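Local coordinates for initiator protein NS1 (Murine minute virus, PDB 4R94) that nicks and unwinds viral DNA as the endonuclease and helicase that initiates parvoviral genome replication, its N-terminal nickase domain binding the replication origin, at residues L59-G62 against A63-T66; V79-M82 against T83-Q86. All coordinates share one frame; numbering follows the deposited sequence.

Contact 1 of 2, residues L59-G62 against A63-T66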
ATOM      1  N   LEU A  59      -5.364  -3.573  12.690  1.00 22.63           N
ATOM      2  CA  LEU A  59      -4.682  -2.885  11.591  1.00 21.12           C
ATOM      3  C   LEU A  59      -5.506  -1.705  11.095  1.00 19.93           C
ATOM      4  O   LEU A  59      -4.951  -0.630  10.801  1.00 21.23           O
ATOM      5  CB  LEU A  59      -4.382  -3.855  10.443  1.00 20.81           C
ATOM      6  CG  LEU A  59      -3.247  -4.836  10.745  1.00 20.76           C
ATOM      7  CD1 LEU A  59      -3.207  -5.964   9.732  1.00 21.50           C
ATOM      8  CD2 LEU A  59      -1.910  -4.098  10.783  1.00 24.49           C
ATOM      9  N   GLN A  60      -6.821  -1.885  10.996  1.00 18.10           N
ATOM     10  CA  GLN A  60      -7.664  -0.786  10.548  1.00 19.80           C
ATOM     11  C   GLN A  60      -7.634   0.357  11.568  1.00 23.18           C
ATOM     12  O   GLN A  60      -7.575   1.523  11.192  1.00 21.20           O
ATOM     13  CB  GLN A  60      -9.094  -1.247  10.293  1.00 22.53           C
ATOM     14  CG  GLN A  60      -9.951  -0.190   9.592  1.00 20.85           C
ATOM     15  CD  GLN A  60     -11.402  -0.601   9.478  1.00 25.92           C
ATOM     16  OE1 GLN A  60     -11.711  -1.683   8.983  1.00 23.89           O
ATOM     17  NE2 GLN A  60     -12.303   0.267   9.933  1.00 31.11           N
ATOM     18  N   ARG A  61      -7.640   0.029  12.858  1.00 24.16           N
ATOM     19  CA  ARG A  61      -7.493   1.083  13.864  1.00 23.94           C
ATOM     20  C   ARG A  61      -6.170   1.841  13.697  1.00 23.40           C
ATOM     21  O   ARG A  61      -6.140   3.061  13.825  1.00 23.60           O
ATOM     22  CB  ARG A  61      -7.615   0.518  15.282  1.00 26.64           C
ATOM     23  CG  ARG A  61      -9.066   0.248  15.671  1.00 30.96           C
ATOM     24  CD  ARG A  61      -9.214  -0.037  17.161  1.00 35.42           C
ATOM     25  NE  ARG A  61      -8.578  -1.292  17.519  1.00 35.66           N
ATOM     26  CZ  ARG A  61      -9.220  -2.452  17.584  1.00 40.44           C
ATOM     27  NH1 ARG A  61     -10.523  -2.500  17.333  1.00 42.45           N
ATOM     28  NH2 ARG A  61      -8.563  -3.559  17.904  1.00 44.51           N
ATOM     29  N   GLY A  62      -5.091   1.126  13.394  1.00 20.93           N
ATOM     30  CA  GLY A  62      -3.821   1.764  13.109  1.00 22.56           C
ATOM     31  C   GLY A  62      -3.897   2.746  11.950  1.00 23.66           C
ATOM     32  O   GLY A  62      -3.331   3.831  12.012  1.00 20.42           O
ATOM     33  N   ALA A  63      -4.616   2.382  10.896  1.00 21.59           N
ATOM     34  CA  ALA A  63      -4.745   3.275   9.737  1.00 18.60           C
ATOM     35  C   ALA A  63      -5.515   4.547  10.093  1.00 20.51           C
ATOM     36  O   ALA A  63      -5.144   5.650   9.683  1.00 21.19           O
ATOM     37  CB  ALA A  63      -5.437   2.547   8.574  1.00 20.59           C
ATOM     38  N   GLU A  64      -6.606   4.372  10.842  1.00 22.21           N
ATOM     39  CA  GLU A  64      -7.424   5.486  11.308  1.00 21.45           C
ATOM     40  C   GLU A  64      -6.605   6.473  12.109  1.00 20.54           C
ATOM     41  O   GLU A  64      -6.666   7.671  11.875  1.00 20.92           O
ATOM     42  CB  GLU A  64      -8.595   4.966  12.163  1.00 20.90           C
ATOM     43  CG  GLU A  64      -9.628   4.187  11.374  1.00 20.61           C
ATOM     44  CD  GLU A  64     -10.534   3.342  12.268  1.00 25.92           C
ATOM     45  OE1 GLU A  64     -10.242   3.220  13.476  1.00 26.18           O
ATOM     46  OE2 GLU A  64     -11.511   2.783  11.746  1.00 28.14           O
ATOM     47  N   THR A  65      -5.829   5.969  13.058  1.00 21.55           N
ATOM     48  CA  THR A  65      -5.066   6.857  13.930  1.00 22.81           C
ATOM     49  C   THR A  65      -3.901   7.497  13.180  1.00 22.00           C
ATOM     50  O   THR A  65      -3.550   8.630  13.433  1.00 22.81           O
ATOM     51  CB  THR A  65      -4.592   6.103  15.183  1.00 26.99           C
ATOM     52  OG1 THR A  65      -5.752   5.786  15.966  1.00 28.97           O
ATOM     53  CG2 THR A  65      -3.667   6.957  16.038  1.00 27.59           C
ATOM     54  N   THR A  66      -3.337   6.780  12.218  1.00 20.61           N
ATOM     55  CA  THR A  66      -2.311   7.363  11.362  1.00 18.21           C
ATOM     56  C   THR A  66      -2.883   8.533  10.566  1.00 20.36           C
ATOM     57  O   THR A  66      -2.250   9.594  10.466  1.00 20.93           O
ATOM     58  CB  THR A  66      -1.719   6.302  10.417  1.00 21.16           C
ATOM     59  OG1 THR A  66      -0.985   5.347  11.194  1.00 23.42           O
ATOM     60  CG2 THR A  66      -0.789   6.940   9.396  1.00 18.87           C
TER

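Contact 2 of 2, residues V79-M82 against T83-Q86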
ATOM      1  N   VAL A  79     -12.107  15.295   2.108  1.00 38.77           N
ATOM      2  CA  VAL A  79     -12.116  13.968   1.495  1.00 38.50           C
ATOM      3  C   VAL A  79     -13.392  13.234   1.903  1.00 33.11           C
ATOM      4  O   VAL A  79     -13.751  13.244   3.079  1.00 34.31           O
ATOM      5  CB  VAL A  79     -10.885  13.132   1.909  1.00 33.89           C
ATOM      6  CG1 VAL A  79     -10.956  11.740   1.294  1.00 28.52           C
ATOM      7  CG2 VAL A  79      -9.594  13.837   1.495  1.00 30.80           C
ATOM      8  N   ASP A  80     -14.069  12.610   0.935  1.00 33.23           N
ATOM      9  CA  ASP A  80     -15.289  11.836   1.204  1.00 37.12           C
ATOM     10  C   ASP A  80     -15.087  10.828   2.332  1.00 36.75           C
ATOM     11  O   ASP A  80     -14.038  10.194   2.439  1.00 32.64           O
ATOM     12  CB  ASP A  80     -15.762  11.079  -0.050  1.00 40.85           C
ATOM     13  CG  ASP A  80     -16.366  11.989  -1.104  1.00 46.85           C
ATOM     14  OD1 ASP A  80     -16.605  13.181  -0.813  1.00 49.06           O
ATOM     15  OD2 ASP A  80     -16.610  11.504  -2.232  1.00 46.46           O
ATOM     16  N   GLU A  81     -16.105  10.676   3.167  1.00 35.49           N
ATOM     17  CA  GLU A  81     -16.055   9.705   4.242  1.00 36.70           C
ATOM     18  C   GLU A  81     -15.912   8.283   3.708  1.00 29.78           C
ATOM     19  O   GLU A  81     -15.180   7.481   4.294  1.00 31.63           O
ATOM     20  CB  GLU A  81     -17.305   9.823   5.113  1.00 38.01           C
ATOM     21  CG  GLU A  81     -17.355  11.132   5.872  1.00 40.89           C
ATOM     22  CD  GLU A  81     -16.096  11.371   6.684  1.00 42.79           C
ATOM     23  OE1 GLU A  81     -15.683  10.451   7.423  1.00 47.65           O
ATOM     24  OE2 GLU A  81     -15.512  12.472   6.576  1.00 46.37           O
ATOM     25  N   MET A  82     -16.597   7.982   2.603  1.00 32.08           N
ATOM     26  CA  MET A  82     -16.546   6.640   2.015  1.00 30.42           C
ATOM     27  C   MET A  82     -15.134   6.329   1.533  1.00 30.33           C
ATOM     28  O   MET A  82     -14.664   5.196   1.626  1.00 26.42           O
ATOM     29  CB  MET A  82     -17.533   6.503   0.849  1.00 36.05           C
ATOM     30  CG  MET A  82     -17.433   5.161   0.113  1.00 39.11           C
ATOM     31  SD  MET A  82     -18.778   4.813  -1.049  1.00 43.37           S
ATOM     32  CE  MET A  82     -20.197   4.916   0.031  1.00 36.46           C
ATOM     33  N   THR A  83     -14.466   7.353   1.017  1.00 26.39           N
ATOM     34  CA  THR A  83     -13.119   7.202   0.481  1.00 25.43           C
ATOM     35  C   THR A  83     -12.127   6.899   1.603  1.00 24.15           C
ATOM     36  O   THR A  83     -11.333   5.950   1.512  1.00 23.02           O
ATOM     37  CB  THR A  83     -12.717   8.455  -0.295  1.00 27.16           C
ATOM     38  OG1 THR A  83     -13.470   8.501  -1.518  1.00 30.28           O
ATOM     39  CG2 THR A  83     -11.222   8.445  -0.628  1.00 25.39           C
ATOM     40  N   LYS A  84     -12.176   7.688   2.666  1.00 24.00           N
ATOM     41  CA  LYS A  84     -11.336   7.441   3.836  1.00 23.12           C
ATOM     42  C   LYS A  84     -11.564   6.046   4.408  1.00 23.75           C
ATOM     43  O   LYS A  84     -10.616   5.318   4.696  1.00 21.17           O
ATOM     44  CB  LYS A  84     -11.594   8.493   4.916  1.00 25.89           C
ATOM     45  CG  LYS A  84     -10.962   9.854   4.607  1.00 26.69           C
ATOM     46  CD  LYS A  84     -11.440  10.937   5.582  1.00 33.85           C
ATOM     47  CE  LYS A  84     -11.212  10.533   7.029  1.00 34.61           C
ATOM     48  NZ  LYS A  84     -11.810  11.512   7.995  1.00 43.63           N
ATOM     49  N   LYS A  85     -12.824   5.673   4.577  1.00 22.31           N
ATOM     50  CA  LYS A  85     -13.132   4.354   5.107  1.00 23.83           C
ATOM     51  C   LYS A  85     -12.538   3.245   4.248  1.00 20.25           C
ATOM     52  O   LYS A  85     -11.955   2.288   4.769  1.00 19.00           O
ATOM     53  CB  LYS A  85     -14.636   4.158   5.214  1.00 24.50           C
ATOM     54  CG  LYS A  85     -15.006   2.939   6.036  1.00 32.06           C
ATOM     55  CD  LYS A  85     -16.324   3.161   6.741  1.00 40.56           C
ATOM     56  CE  LYS A  85     -16.448   2.283   7.978  1.00 47.14           C
ATOM     57  NZ  LYS A  85     -15.630   2.761   9.128  1.00 37.41           N
ATOM     58  N   GLN A  86     -12.688   3.365   2.937  1.00 19.34           N
ATOM     59  CA  GLN A  86     -12.189   2.305   2.071  1.00 19.62           C
ATOM     60  C   GLN A  86     -10.668   2.242   2.116  1.00 19.10           C
ATOM     61  O   GLN A  86     -10.093   1.138   2.095  1.00 17.85           O
ATOM     62  CB  GLN A  86     -12.688   2.485   0.640  1.00 19.19           C
ATOM     63  CG  GLN A  86     -12.192   1.400  -0.330  1.00 19.56           C
ATOM     64  CD  GLN A  86     -12.813   0.040  -0.047  1.00 20.54           C
ATOM     65  OE1 GLN A  86     -13.849  -0.303  -0.620  1.00 19.35           O
ATOM     66  NE2 GLN A  86     -12.185  -0.740   0.846  1.00 17.82           N
TER

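Contact 1 of 2, residues L59-G62 against A63-T66
Gln60 and Glu64, one helical turn apart, are joined twice. Along the backbone, Glu64 N gives its hydrogen to Gln60 O over 3.0 Å. Between the side chains, Gln60 NE2 donates to Glu64 OE2 at 3.2 Å, nearly straight at 164°. The carboxylate oxygen lies close to the plane of the Gln60 amide, yet the amide nitrogen stands above the carboxylate plane, and the two flat groups are turned 79° apart. Gln60 NE2 also donates to Glu50 OE1, so this one amide nitrogen serves two carboxylates. With CG beside its own backbone N (chi1 -68°), Glu64 runs back along the preceding turn, its CG 3.4 Å from Gln60 O, and its other oxygen, OE1, comes to rest 3.5 Å from Arg61 CA. All eight residues belong to the helix 54-70 of the nickase domain, whose inner side, through Gln60, Ala63 and Glu64, packs on helix 81-104, while Ala63 and Thr66 also touch Leu229 of the sheet. The i to i+4 ladder continues with Ala63 N on Leu59 O and Thr65 N on Arg61 O. At Gly62 O the acceptor is shared: Thr66 N reaches it at 3.0 Å and Thr66 OG1 at 2.9 Å, from opposite faces of the carbonyl plane. Thr66 is buried, and its hydroxyl, which donates to this carbonyl, also has a weak bond with Asn238 ND2.

Contact 2 of 2, residues V79-M82 against T83-Q86
Thr83 meets Val79 and Asp80 at the start of helix 81-104, where Asp80 holds the N-cap position in the nickase domain. Thr83 CG2 lies 3.8 Å from Val79 CG1, the two side chains crossing at about a right angle, and Thr83 OG1 is 3.7 Å from Asp80 CB. The Asp80 carboxylate makes no capping bond; its carbonyl instead opens the helical ladder, taking a weak, bent bond from Thr83 N and a nearly straight one (173°) from Lys84 N at 3.1 Å. With chi1 near -75°, Lys84 CG is placed beside the backbone N and packs 3.8 Å from Val79 CG1, an aliphatic contact extended by Trp67, which touches both residues. Farther out, the chain runs alongside Glu81 in the same direction, bringing Lys84 NZ to 4.1 Å from both Glu81 OE1 and Glu81 OE2, too long for a salt bridge but probably attractive. Lys85 N bonds to Glu81 O, and its CB lies against that oxygen before the rest of the chain leads away towards Glu50, with which Lys85 NZ forms a long, weak ion pair. Gln86 sends its amide elsewhere, OE1 accepting from Tyr47 N, while its backbone N donates to Met82 O at 3.0 Å.

In the fold
Contact 1 comes first along the chain, midway along helix 54-70; contact 2 follows at the beginning of the next helix, 81-104. Their centres are 14 Å apart, and they meet where Gln60 NE2 of contact 1 approaches Lys85 NZ of contact 2 at 4.2 Å, a packing contact. These successive helices pack together within the nickase domain, and helix 54-70 also touches strand 227-232 of the central antiparallel sheet. Contact 1 is away from the annotated sites, whereas contact 2 is nearer the magnesium site: the Thr83 side chain is about 11 Å from that of Glu119, outside the metal's first shell, which the protein supplies through Glu119, His127 and His129.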